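Local coordinates for amine oxidase (Emericella nidulans, PDB 3PGB) that catalyses the oxidative deamination of primary amines to aldehydes, using a copper ion and a topaquinone cofactor derived from one of its own tyrosines, at the copper (II) ion site and the interface of chains A and B. Numbering follows the deposited sequence. Chains: chain A/B, Putative uncharacterized protein.

Contact 1 is the copper centre of one subunit, and contacts 2 and 3 are parts of the two-fold symmetric interface between chains A and B. Between the centres of their C-alpha atoms, contacts 1 and 3 lie about 23 Å apart, contacts 2 and 3 about 20 Å, and contacts 1 and 2 about 40 Å. The loop that supplies B:Leu416 to B:Tyr419 in contact 2 runs on, in its chain A copy, to A:Asp420 of contact 3. Strand 471-479 of contact 3 precedes, with the topaquinone position between them, strand 486-492, whose A:Tyr486 is a second-shell residue of contact 1.

Contact 1: the copper (II) ion site. Residues chain A 486, 532, 534, 698, 704. With CU (copper (II) ion), chain C.
The copper site of this copper/topaquinone amine oxidase has the three-histidine set of the family: A:His532 and A:His534 form the HXH motif on strand 532-542, and A:His698 ends strand 686-698. A:His532 and A:His534 each give their NE2, at 2.0 Å and 2.1 Å from CU, whereas A:His698 turns its ring round to bind through ND1 at 2.0 Å from CU. The three rings reach the metal from different chi1 positions: CG of A:His532 sits in the crowded position between backbone N and carbonyl carbon (chi1 56°), that of A:His534 beside the backbone N and that of A:His698 anti to it (chi1 -167°). ND1 of A:His698 and NE2 of A:His534 subtend 145° at CU, far from linear, and water 1 adds a longer bond, its O 2.5 Å from CU; the shell is irregular and may include unseen ligands.

Second-shell hydrogen bonds act on the far ring nitrogens. A:His698 NE2 donates to carboxylate OD1 of A:Asp704 at 3.0 Å; the acceptor lies in the imidazole plane, but the donor stands above the carboxylate plane. Together with the ND1 metal bond, it helps to hold the imidazole in its rotation, and the carboxylate may make ND1 a stronger donor to copper. A:His534 ND1 makes a weak bond to the phenol OH of A:Tyr486 at 3.2 Å.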
ATOM      1  N   TYR A 486      -3.429  10.459  14.560  1.00 17.79           N
ATOM      2  CA  TYR A 486      -3.634   9.143  13.988  1.00 17.80           C
ATOM      3  C   TYR A 486      -4.974   9.117  13.283  1.00 17.24           C
ATOM      4  O   TYR A 486      -5.991   9.402  13.901  1.00 17.48           O
ATOM      5  CB  TYR A 486      -3.621   8.078  15.080  1.00 17.93           C
ATOM      6  CG  TYR A 486      -2.281   7.899  15.746  1.00 19.42           C
ATOM      7  CD1 TYR A 486      -1.222   7.291  15.071  1.00 21.60           C
ATOM      8  CD2 TYR A 486      -2.070   8.318  17.057  1.00 20.60           C
ATOM      9  CE1 TYR A 486       0.021   7.108  15.688  1.00 22.64           C
ATOM     10  CE2 TYR A 486      -0.840   8.143  17.684  1.00 22.03           C
ATOM     11  CZ  TYR A 486       0.205   7.539  16.995  1.00 23.40           C
ATOM     12  OH  TYR A 486       1.429   7.368  17.615  1.00 25.73           O
ATOM     13  N   HIS A 532      11.812   6.979  16.075  1.00 14.46           N
ATOM     14  CA  HIS A 532      10.845   6.234  16.873  1.00 14.69           C
ATOM     15  C   HIS A 532      10.128   5.172  16.052  1.00 14.85           C
ATOM     16  O   HIS A 532       9.995   5.302  14.833  1.00 15.04           O
ATOM     17  CB  HIS A 532       9.821   7.179  17.521  1.00 14.67           C
ATOM     18  CG  HIS A 532       9.098   8.055  16.544  1.00 14.82           C
ATOM     19  ND1 HIS A 532       9.582   9.281  16.144  1.00 14.13           N
ATOM     20  CD2 HIS A 532       7.931   7.877  15.880  1.00 15.48           C
ATOM     21  CE1 HIS A 532       8.746   9.817  15.272  1.00 15.49           C
ATOM     22  NE2 HIS A 532       7.733   8.988  15.097  1.00 15.09           N
ATOM     23  N   HIS A 534       6.507   3.392  15.529  1.00 14.88           N
ATOM     24  CA  HIS A 534       5.082   3.337  15.769  1.00 14.86           C
ATOM     25  C   HIS A 534       4.697   1.877  15.679  1.00 14.87           C
ATOM     26  O   HIS A 534       4.991   1.220  14.673  1.00 15.24           O
ATOM     27  CB  HIS A 534       4.305   4.097  14.700  1.00 14.97           C
ATOM     28  CG  HIS A 534       4.475   5.580  14.753  1.00 14.85           C
ATOM     29  ND1 HIS A 534       3.766   6.379  15.621  1.00 14.72           N
ATOM     30  CD2 HIS A 534       5.246   6.413  14.017  1.00 14.72           C
ATOM     31  CE1 HIS A 534       4.104   7.640  15.428  1.00 15.23           C
ATOM     32  NE2 HIS A 534       5.000   7.688  14.458  1.00 14.76           N
ATOM     33  N   HIS A 698      10.146   5.353  11.957  1.00 16.36           N
ATOM     34  CA  HIS A 698      10.082   6.758  11.586  1.00 16.08           C
ATOM     35  C   HIS A 698      11.320   7.499  12.070  1.00 15.82           C
ATOM     36  O   HIS A 698      11.486   7.735  13.270  1.00 15.85           O
ATOM     37  CB  HIS A 698       8.806   7.385  12.152  1.00 16.18           C
ATOM     38  CG  HIS A 698       8.479   8.729  11.575  1.00 16.83           C
ATOM     39  ND1 HIS A 698       7.515   9.552  12.116  1.00 17.01           N
ATOM     40  CD2 HIS A 698       8.993   9.398  10.516  1.00 17.42           C
ATOM     41  CE1 HIS A 698       7.444  10.666  11.410  1.00 17.06           C
ATOM     42  NE2 HIS A 698       8.329  10.598  10.433  1.00 17.22           N
ATOM     43  N   ASP A 704       9.411  16.420   7.438  1.00 13.48           N
ATOM     44  CA  ASP A 704       8.492  16.297   8.563  1.00 13.58           C
ATOM     45  C   ASP A 704       8.254  17.645   9.257  1.00 13.54           C
ATOM     46  O   ASP A 704       7.520  17.709  10.237  1.00 13.56           O
ATOM     47  CB  ASP A 704       9.006  15.245   9.547  1.00 13.60           C
ATOM     48  CG  ASP A 704       8.917  13.843   8.978  1.00 13.47           C
ATOM     49  OD1 ASP A 704       7.826  13.250   9.074  1.00 14.55           O
ATOM     50  OD2 ASP A 704       9.917  13.340   8.430  1.00 12.26           O
TER
HETATM   51 CU    CU C 901       6.300   9.109  13.654  1.00 23.17          CU
HETATM   52  O   HOH W   1       5.247  11.250  14.333  1.00 17.59           O

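Contact 2: the interface of chains A and B. Residues chain A 466-467, 469, 735-737, 739, 749, 754; chain B 416, 418-419, 770.
A loop of chain B carrying B:Leu416, B:Gly418 and B:Tyr419, joined by B:Leu770 at the end of helix 767-770, lies against strands 464-468 and 736-742 of chain A in the two-fold dimer interface. Methyl CG1 of A:Val737 sits over the centre of one B:Tyr419 ring face, 4.0 Å from the centroid, a CH-pi contact made by the branch in the crowded position between backbone N and carbonyl carbon. A:Lys469 crosses the tyrosine at about a right angle on the side opposite A:Val737, its CG 3.4 Å from CE2 at the ring's rim.

CD1 of B:Leu416 meets CG2 of A:Val467 at 3.3 Å as the two side chains slide past each other in opposite directions. B:Leu770 reaches A:Val737 tip to tip through CD2, and its CG lies 3.7 Å from CG2 of A:Val739, whose side chain crosses it obliquely.

The bend of A:Lys469 at chi3 and chi4 brings its ammonium NZ to water 2, which also meets backbone O of B:Tyr419 at 2.8 Å. At the phenol tip, A:Gln754 NE2 donates to B:Tyr419 OH at 3.1 Å, with that oxygen close to the amide plane; A:Gln754 OE1 is also 3.1 Å from B:Tyr419 OH, a possible hydrogen bond given by the phenol.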
ATOM      1  N   SER A 466     -14.214  -5.162 -21.046  1.00 19.26           N
ATOM      2  CA  SER A 466     -15.107  -5.112 -19.901  1.00 19.15           C
ATOM      3  C   SER A 466     -14.369  -4.584 -18.685  1.00 18.92           C
ATOM      4  O   SER A 466     -13.162  -4.805 -18.543  1.00 18.84           O
ATOM      5  CB  SER A 466     -15.693  -6.495 -19.615  1.00 19.11           C
ATOM      6  OG  SER A 466     -14.720  -7.346 -19.050  1.00 19.52           O
ATOM      7  N   VAL A 467     -15.100  -3.874 -17.823  1.00 18.45           N
ATOM      8  CA  VAL A 467     -14.536  -3.297 -16.602  1.00 18.17           C
ATOM      9  C   VAL A 467     -15.571  -3.232 -15.474  1.00 17.77           C
ATOM     10  O   VAL A 467     -16.759  -3.017 -15.730  1.00 17.65           O
ATOM     11  CB  VAL A 467     -13.998  -1.873 -16.845  1.00 18.18           C
ATOM     12  CG1 VAL A 467     -13.288  -1.355 -15.598  1.00 18.13           C
ATOM     13  CG2 VAL A 467     -13.061  -1.847 -18.039  1.00 18.01           C
ATOM     14  N   LYS A 469     -16.216  -1.292 -11.691  1.00 17.06           N
ATOM     15  CA  LYS A 469     -15.767  -0.198 -10.841  1.00 17.11           C
ATOM     16  C   LYS A 469     -15.382  -0.717  -9.464  1.00 16.75           C
ATOM     17  O   LYS A 469     -15.881  -1.749  -9.027  1.00 17.00           O
ATOM     18  CB  LYS A 469     -16.854   0.871 -10.693  1.00 17.48           C
ATOM     19  CG  LYS A 469     -17.245   1.572 -11.990  1.00 17.91           C
ATOM     20  CD  LYS A 469     -17.963   2.906 -11.725  1.00 18.93           C
ATOM     21  CE  LYS A 469     -17.090   4.122 -12.042  1.00 19.74           C
ATOM     22  NZ  LYS A 469     -15.771   4.121 -11.357  1.00 19.40           N
ATOM     23  N   ASN A 735     -22.562  -2.248 -11.332  1.00 16.53           N
ATOM     24  CA  ASN A 735     -21.710  -1.127 -11.736  1.00 16.69           C
ATOM     25  C   ASN A 735     -20.457  -1.579 -12.496  1.00 17.08           C
ATOM     26  O   ASN A 735     -19.324  -1.282 -12.122  1.00 16.79           O
ATOM     27  CB  ASN A 735     -21.382  -0.266 -10.520  1.00 16.43           C
ATOM     28  CG  ASN A 735     -22.632   0.325  -9.896  1.00 15.86           C
ATOM     29  OD1 ASN A 735     -23.147  -0.195  -8.909  1.00 15.10           O
ATOM     30  ND2 ASN A 735     -23.155   1.383 -10.504  1.00 14.14           N
ATOM     31  N   MET A 736     -20.712  -2.298 -13.582  1.00 17.77           N
ATOM     32  CA  MET A 736     -19.693  -2.798 -14.484  1.00 18.29           C
ATOM     33  C   MET A 736     -20.206  -2.571 -15.900  1.00 18.72           C
ATOM     34  O   MET A 736     -21.368  -2.211 -16.090  1.00 18.53           O
ATOM     35  CB  MET A 736     -19.468  -4.285 -14.247  1.00 18.49           C
ATOM     36  CG  MET A 736     -20.740  -5.129 -14.341  1.00 19.12           C
ATOM     37  SD  MET A 736     -20.422  -6.897 -14.382  1.00 21.54           S
ATOM     38  CE  MET A 736     -19.401  -7.006 -15.857  1.00 23.17           C
ATOM     39  N   VAL A 737     -19.353  -2.797 -16.890  1.00 19.32           N
ATOM     40  CA  VAL A 737     -19.727  -2.550 -18.277  1.00 19.86           C
ATOM     41  C   VAL A 737     -18.977  -3.476 -19.232  1.00 20.29           C
ATOM     42  O   VAL A 737     -17.892  -3.954 -18.908  1.00 20.18           O
ATOM     43  CB  VAL A 737     -19.452  -1.076 -18.654  1.00 19.77           C
ATOM     44  CG1 VAL A 737     -17.961  -0.823 -18.779  1.00 19.79           C
ATOM     45  CG2 VAL A 737     -20.158  -0.722 -19.927  1.00 20.16           C
ATOM     46  N   VAL A 739     -18.121  -3.325 -23.439  1.00 22.54           N
ATOM     47  CA  VAL A 739     -18.211  -2.762 -24.784  1.00 22.95           C
ATOM     48  C   VAL A 739     -17.706  -3.766 -25.810  1.00 23.53           C
ATOM     49  O   VAL A 739     -16.553  -4.186 -25.746  1.00 23.37           O
ATOM     50  CB  VAL A 739     -17.369  -1.486 -24.926  1.00 23.00           C
ATOM     51  CG1 VAL A 739     -17.656  -0.826 -26.274  1.00 22.79           C
ATOM     52  CG2 VAL A 739     -17.636  -0.524 -23.771  1.00 22.56           C
ATOM     53  N   VAL A 749     -23.169  -1.936 -25.992  1.00 26.87           N
ATOM     54  CA  VAL A 749     -22.705  -1.486 -24.676  1.00 26.54           C
ATOM     55  C   VAL A 749     -23.641  -2.029 -23.599  1.00 26.21           C
ATOM     56  O   VAL A 749     -24.736  -1.507 -23.401  1.00 25.98           O
ATOM     57  CB  VAL A 749     -22.670   0.047 -24.559  1.00 26.44           C
ATOM     58  CG1 VAL A 749     -22.148   0.453 -23.188  1.00 26.50           C
ATOM     59  CG2 VAL A 749     -21.818   0.649 -25.657  1.00 26.59           C
ATOM     60  N   GLN A 754     -27.332  -0.790 -14.180  1.00 24.70           N
ATOM     61  CA  GLN A 754     -26.904   0.349 -13.369  1.00 24.99           C
ATOM     62  C   GLN A 754     -27.707   1.590 -13.749  1.00 25.52           C
ATOM     63  O   GLN A 754     -28.524   1.564 -14.674  1.00 25.25           O
ATOM     64  CB  GLN A 754     -25.399   0.619 -13.531  1.00 24.78           C
ATOM     65  CG  GLN A 754     -24.993   1.191 -14.881  1.00 24.62           C
ATOM     66  CD  GLN A 754     -23.501   1.420 -14.994  1.00 24.25           C
ATOM     67  OE1 GLN A 754     -22.977   2.435 -14.521  1.00 23.09           O
ATOM     68  NE2 GLN A 754     -22.807   0.483 -15.631  1.00 23.45           N
TER
ATOM     69  N   LEU B 416     -11.488   2.373 -21.238  1.00 19.28           N
ATOM     70  CA  LEU B 416     -12.900   2.695 -21.061  1.00 19.10           C
ATOM     71  C   LEU B 416     -12.983   3.927 -20.178  1.00 19.00           C
ATOM     72  O   LEU B 416     -12.597   3.893 -19.008  1.00 18.83           O
ATOM     73  CB  LEU B 416     -13.672   1.535 -20.434  1.00 19.21           C
ATOM     74  CG  LEU B 416     -13.781   0.248 -21.259  1.00 19.56           C
ATOM     75  CD1 LEU B 416     -14.789  -0.692 -20.619  1.00 19.80           C
ATOM     76  CD2 LEU B 416     -14.179   0.524 -22.709  1.00 20.39           C
ATOM     77  N   GLY B 418     -14.167   6.784 -17.760  1.00 18.53           N
ATOM     78  CA  GLY B 418     -14.991   6.721 -16.556  1.00 18.53           C
ATOM     79  C   GLY B 418     -14.790   5.461 -15.727  1.00 18.64           C
ATOM     80  O   GLY B 418     -15.241   5.404 -14.583  1.00 18.97           O
ATOM     81  N   TYR B 419     -14.116   4.452 -16.288  1.00 18.45           N
ATOM     82  CA  TYR B 419     -13.897   3.188 -15.594  1.00 18.44           C
ATOM     83  C   TYR B 419     -12.412   2.939 -15.349  1.00 18.19           C
ATOM     84  O   TYR B 419     -11.986   2.810 -14.207  1.00 18.21           O
ATOM     85  CB  TYR B 419     -14.549   2.034 -16.368  1.00 18.58           C
ATOM     86  CG  TYR B 419     -16.060   2.031 -16.231  1.00 19.28           C
ATOM     87  CD1 TYR B 419     -16.836   2.975 -16.893  1.00 19.90           C
ATOM     88  CD2 TYR B 419     -16.711   1.107 -15.415  1.00 20.15           C
ATOM     89  CE1 TYR B 419     -18.217   2.992 -16.760  1.00 20.02           C
ATOM     90  CE2 TYR B 419     -18.099   1.116 -15.280  1.00 20.06           C
ATOM     91  CZ  TYR B 419     -18.841   2.064 -15.958  1.00 20.12           C
ATOM     92  OH  TYR B 419     -20.212   2.100 -15.838  1.00 21.17           O
ATOM     93  N   LEU B 770     -18.975   5.464 -24.084  1.00 29.93           N
ATOM     94  CA  LEU B 770     -18.513   4.136 -24.475  1.00 29.86           C
ATOM     95  C   LEU B 770     -18.909   3.776 -25.908  1.00 29.81           C
ATOM     96  O   LEU B 770     -18.179   3.051 -26.579  1.00 30.07           O
ATOM     97  CB  LEU B 770     -19.016   3.064 -23.501  1.00 29.83           C
ATOM     98  CG  LEU B 770     -18.190   2.848 -22.227  1.00 29.67           C
ATOM     99  CD1 LEU B 770     -17.786   4.155 -21.533  1.00 28.38           C
ATOM    100  CD2 LEU B 770     -18.970   1.945 -21.280  1.00 29.32           C
TER
HETATM  101  O   HOH W   2     -13.819   2.680 -12.120  1.00 15.69           O

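Contact 3: the interface of chains A and B. Residues chain A 420, 448, 450-452, 472, 474, 476; chain B 450, 452-453.
The backbone is extended along strands 446-451 and 471-479 of chain A, while B:Asp453, in the loop following the matching strand of chain B, turns with phi/psi -67/-6° and inserts into chain A at the two-fold dimer interface. Its CG occupies the crowded position between backbone N and carbonyl carbon. The CB methylene stands over the centre of one A:Phe450 ring face, 3.4 Å from the centroid, in a CH-pi contact. The same phenylalanine has CG anti to its backbone N and meets its symmetry counterpart tip to tip, CE2 of A:Phe450 lying 3.6 Å from CZ of B:Phe450, with edge atoms in contact rather than faces stacked.

The carboxylate of B:Asp453 points toward A:Tyr472 and A:Arg476. Its OD2 receives a weak hydrogen bond from the phenol OH of A:Tyr472 at 2.9 Å, the ring and carboxylate planes 76° apart. A:Arg476 NH2 forms a long salt bridge with this OD2 at 3.8 Å; water 3 also bridges OD2 to A:Thr474 OG1.

A:Arg476, bent at chi3, binds more directly to backbone. NH1 donates to carbonyl O of B:Asp453 at 2.8 Å in a nearly straight bond, on an oxygen lone pair. NH1 also donates to carbonyl O of A:Asp420 at 2.9 Å, nearly along the C=O axis, so that carbonyl oxygens from different chains hold one guanidinium nitrogen. CZ of A:Phe448 lies 3.9 Å above one face of the A:Arg476 guanidinium, offset toward the rim of that group.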
ATOM      1  N   ASP A 420     -11.128  15.877   6.100  1.00 18.07           N
ATOM      2  CA  ASP A 420     -10.862  14.603   6.766  1.00 17.84           C
ATOM      3  C   ASP A 420     -11.615  13.458   6.094  1.00 17.94           C
ATOM      4  O   ASP A 420     -11.107  12.346   6.026  1.00 17.84           O
ATOM      5  CB  ASP A 420     -11.246  14.680   8.245  1.00 17.84           C
ATOM      6  CG  ASP A 420     -10.232  15.453   9.072  1.00 17.42           C
ATOM      7  OD1 ASP A 420      -9.020  15.199   8.918  1.00 17.07           O
ATOM      8  OD2 ASP A 420     -10.645  16.306   9.883  1.00 15.78           O
ATOM      9  N   PHE A 448     -18.594   6.670   4.541  1.00 14.26           N
ATOM     10  CA  PHE A 448     -18.767   7.054   3.153  1.00 14.11           C
ATOM     11  C   PHE A 448     -18.360   5.986   2.157  1.00 13.99           C
ATOM     12  O   PHE A 448     -17.435   5.206   2.392  1.00 13.78           O
ATOM     13  CB  PHE A 448     -17.984   8.339   2.849  1.00 14.22           C
ATOM     14  CG  PHE A 448     -16.507   8.222   3.089  1.00 14.34           C
ATOM     15  CD1 PHE A 448     -15.977   8.429   4.352  1.00 14.50           C
ATOM     16  CD2 PHE A 448     -15.644   7.908   2.046  1.00 14.35           C
ATOM     17  CE1 PHE A 448     -14.613   8.327   4.576  1.00 14.31           C
ATOM     18  CE2 PHE A 448     -14.280   7.802   2.265  1.00 14.49           C
ATOM     19  CZ  PHE A 448     -13.765   8.012   3.531  1.00 14.20           C
ATOM     20  N   PHE A 450     -16.683   5.439  -1.618  1.00 14.20           N
ATOM     21  CA  PHE A 450     -15.652   6.127  -2.381  1.00 14.58           C
ATOM     22  C   PHE A 450     -15.337   5.319  -3.622  1.00 14.73           C
ATOM     23  O   PHE A 450     -15.042   4.133  -3.532  1.00 14.95           O
ATOM     24  CB  PHE A 450     -14.394   6.320  -1.525  1.00 14.56           C
ATOM     25  CG  PHE A 450     -13.416   7.302  -2.096  1.00 14.20           C
ATOM     26  CD1 PHE A 450     -13.481   8.646  -1.751  1.00 13.74           C
ATOM     27  CD2 PHE A 450     -12.431   6.884  -2.981  1.00 14.14           C
ATOM     28  CE1 PHE A 450     -12.580   9.557  -2.282  1.00 13.60           C
ATOM     29  CE2 PHE A 450     -11.523   7.793  -3.517  1.00 13.19           C
ATOM     30  CZ  PHE A 450     -11.595   9.126  -3.165  1.00 13.12           C
ATOM     31  N   ASP A 451     -15.435   5.961  -4.782  1.00 15.18           N
ATOM     32  CA  ASP A 451     -15.092   5.329  -6.052  1.00 15.39           C
ATOM     33  C   ASP A 451     -13.586   5.426  -6.238  1.00 15.53           C
ATOM     34  O   ASP A 451     -13.066   6.499  -6.517  1.00 15.28           O
ATOM     35  CB  ASP A 451     -15.820   6.019  -7.203  1.00 15.49           C
ATOM     36  CG  ASP A 451     -15.578   5.346  -8.546  1.00 15.69           C
ATOM     37  OD1 ASP A 451     -16.147   5.819  -9.550  1.00 17.52           O
ATOM     38  OD2 ASP A 451     -14.834   4.353  -8.614  1.00 15.35           O
ATOM     39  N   ALA A 452     -12.894   4.298  -6.072  1.00 16.04           N
ATOM     40  CA  ALA A 452     -11.432   4.256  -6.142  1.00 16.29           C
ATOM     41  C   ALA A 452     -10.940   4.766  -7.482  1.00 16.59           C
ATOM     42  O   ALA A 452     -11.619   4.605  -8.500  1.00 16.71           O
ATOM     43  CB  ALA A 452     -10.932   2.845  -5.909  1.00 16.19           C
ATOM     44  N   TYR A 472     -16.039   1.258  -2.765  1.00 14.86           N
ATOM     45  CA  TYR A 472     -15.830   0.684  -1.438  1.00 14.73           C
ATOM     46  C   TYR A 472     -16.344   1.587  -0.312  1.00 14.65           C
ATOM     47  O   TYR A 472     -16.512   2.793  -0.505  1.00 14.34           O
ATOM     48  CB  TYR A 472     -14.345   0.360  -1.231  1.00 14.68           C
ATOM     49  CG  TYR A 472     -13.412   1.552  -1.219  1.00 14.26           C
ATOM     50  CD1 TYR A 472     -13.031   2.154  -0.026  1.00 13.87           C
ATOM     51  CD2 TYR A 472     -12.886   2.058  -2.401  1.00 14.15           C
ATOM     52  CE1 TYR A 472     -12.172   3.248  -0.016  1.00 13.06           C
ATOM     53  CE2 TYR A 472     -12.028   3.141  -2.398  1.00 13.77           C
ATOM     54  CZ  TYR A 472     -11.676   3.733  -1.204  1.00 13.11           C
ATOM     55  OH  TYR A 472     -10.821   4.806  -1.212  1.00 13.53           O
ATOM     56  N   THR A 474     -16.034   3.048   3.740  1.00 14.26           N
ATOM     57  CA  THR A 474     -15.039   3.406   4.763  1.00 14.27           C
ATOM     58  C   THR A 474     -15.691   3.915   6.042  1.00 14.31           C
ATOM     59  O   THR A 474     -16.617   4.720   5.994  1.00 14.32           O
ATOM     60  CB  THR A 474     -14.074   4.525   4.265  1.00 14.39           C
ATOM     61  OG1 THR A 474     -13.275   4.044   3.172  1.00 14.34           O
ATOM     62  CG2 THR A 474     -13.162   5.001   5.390  1.00 13.74           C
ATOM     63  N   ARG A 476     -14.334   5.828   9.450  1.00 14.78           N
ATOM     64  CA  ARG A 476     -13.111   6.498   9.869  1.00 14.83           C
ATOM     65  C   ARG A 476     -13.227   7.295  11.166  1.00 14.90           C
ATOM     66  O   ARG A 476     -14.259   7.884  11.469  1.00 14.47           O
ATOM     67  CB  ARG A 476     -12.618   7.401   8.747  1.00 14.76           C
ATOM     68  CG  ARG A 476     -11.449   8.286   9.104  1.00 14.63           C
ATOM     69  CD  ARG A 476     -10.931   8.987   7.878  1.00 15.25           C
ATOM     70  NE  ARG A 476     -10.479   8.050   6.852  1.00 15.36           N
ATOM     71  CZ  ARG A 476     -10.228   8.381   5.588  1.00 16.22           C
ATOM     72  NH1 ARG A 476     -10.385   9.635   5.166  1.00 15.30           N
ATOM     73  NH2 ARG A 476      -9.817   7.449   4.730  1.00 17.34           N
TER
ATOM     74  N   PHE B 450      -6.550  13.715  -8.918  1.00 14.20           N
ATOM     75  CA  PHE B 450      -7.456  12.924  -8.098  1.00 14.58           C
ATOM     76  C   PHE B 450      -7.327  13.366  -6.656  1.00 14.73           C
ATOM     77  O   PHE B 450      -6.228  13.403  -6.114  1.00 14.95           O
ATOM     78  CB  PHE B 450      -7.136  11.431  -8.239  1.00 14.56           C
ATOM     79  CG  PHE B 450      -8.210  10.528  -7.711  1.00 14.20           C
ATOM     80  CD1 PHE B 450      -9.224  10.072  -8.545  1.00 13.74           C
ATOM     81  CD2 PHE B 450      -8.211  10.134  -6.379  1.00 14.14           C
ATOM     82  CE1 PHE B 450     -10.221   9.241  -8.058  1.00 13.60           C
ATOM     83  CE2 PHE B 450      -9.208   9.298  -5.884  1.00 13.19           C
ATOM     84  CZ  PHE B 450     -10.209   8.850  -6.723  1.00 13.12           C
ATOM     85  N   ALA B 452      -7.464  12.486  -3.160  1.00 16.04           N
ATOM     86  CA  ALA B 452      -7.372  11.246  -2.385  1.00 16.29           C
ATOM     87  C   ALA B 452      -8.433  11.206  -1.303  1.00 16.59           C
ATOM     88  O   ALA B 452      -8.823  12.248  -0.770  1.00 16.71           O
ATOM     89  CB  ALA B 452      -5.996  11.111  -1.767  1.00 16.19           C
ATOM     90  N   ASP B 453      -8.886  10.003  -0.965  1.00 16.85           N
ATOM     91  CA  ASP B 453      -9.905   9.840   0.074  1.00 17.14           C
ATOM     92  C   ASP B 453      -9.415  10.219   1.485  1.00 16.81           C
ATOM     93  O   ASP B 453     -10.206  10.227   2.427  1.00 17.11           O
ATOM     94  CB  ASP B 453     -10.489   8.414   0.060  1.00 17.45           C
ATOM     95  CG  ASP B 453      -9.552   7.364   0.647  1.00 19.10           C
ATOM     96  OD1 ASP B 453      -8.317   7.529   0.580  1.00 21.37           O
ATOM     97  OD2 ASP B 453     -10.068   6.340   1.154  1.00 21.77           O
TER
HETATM   98  O   HOH W   3     -10.291   4.372   3.638  1.00 17.49           O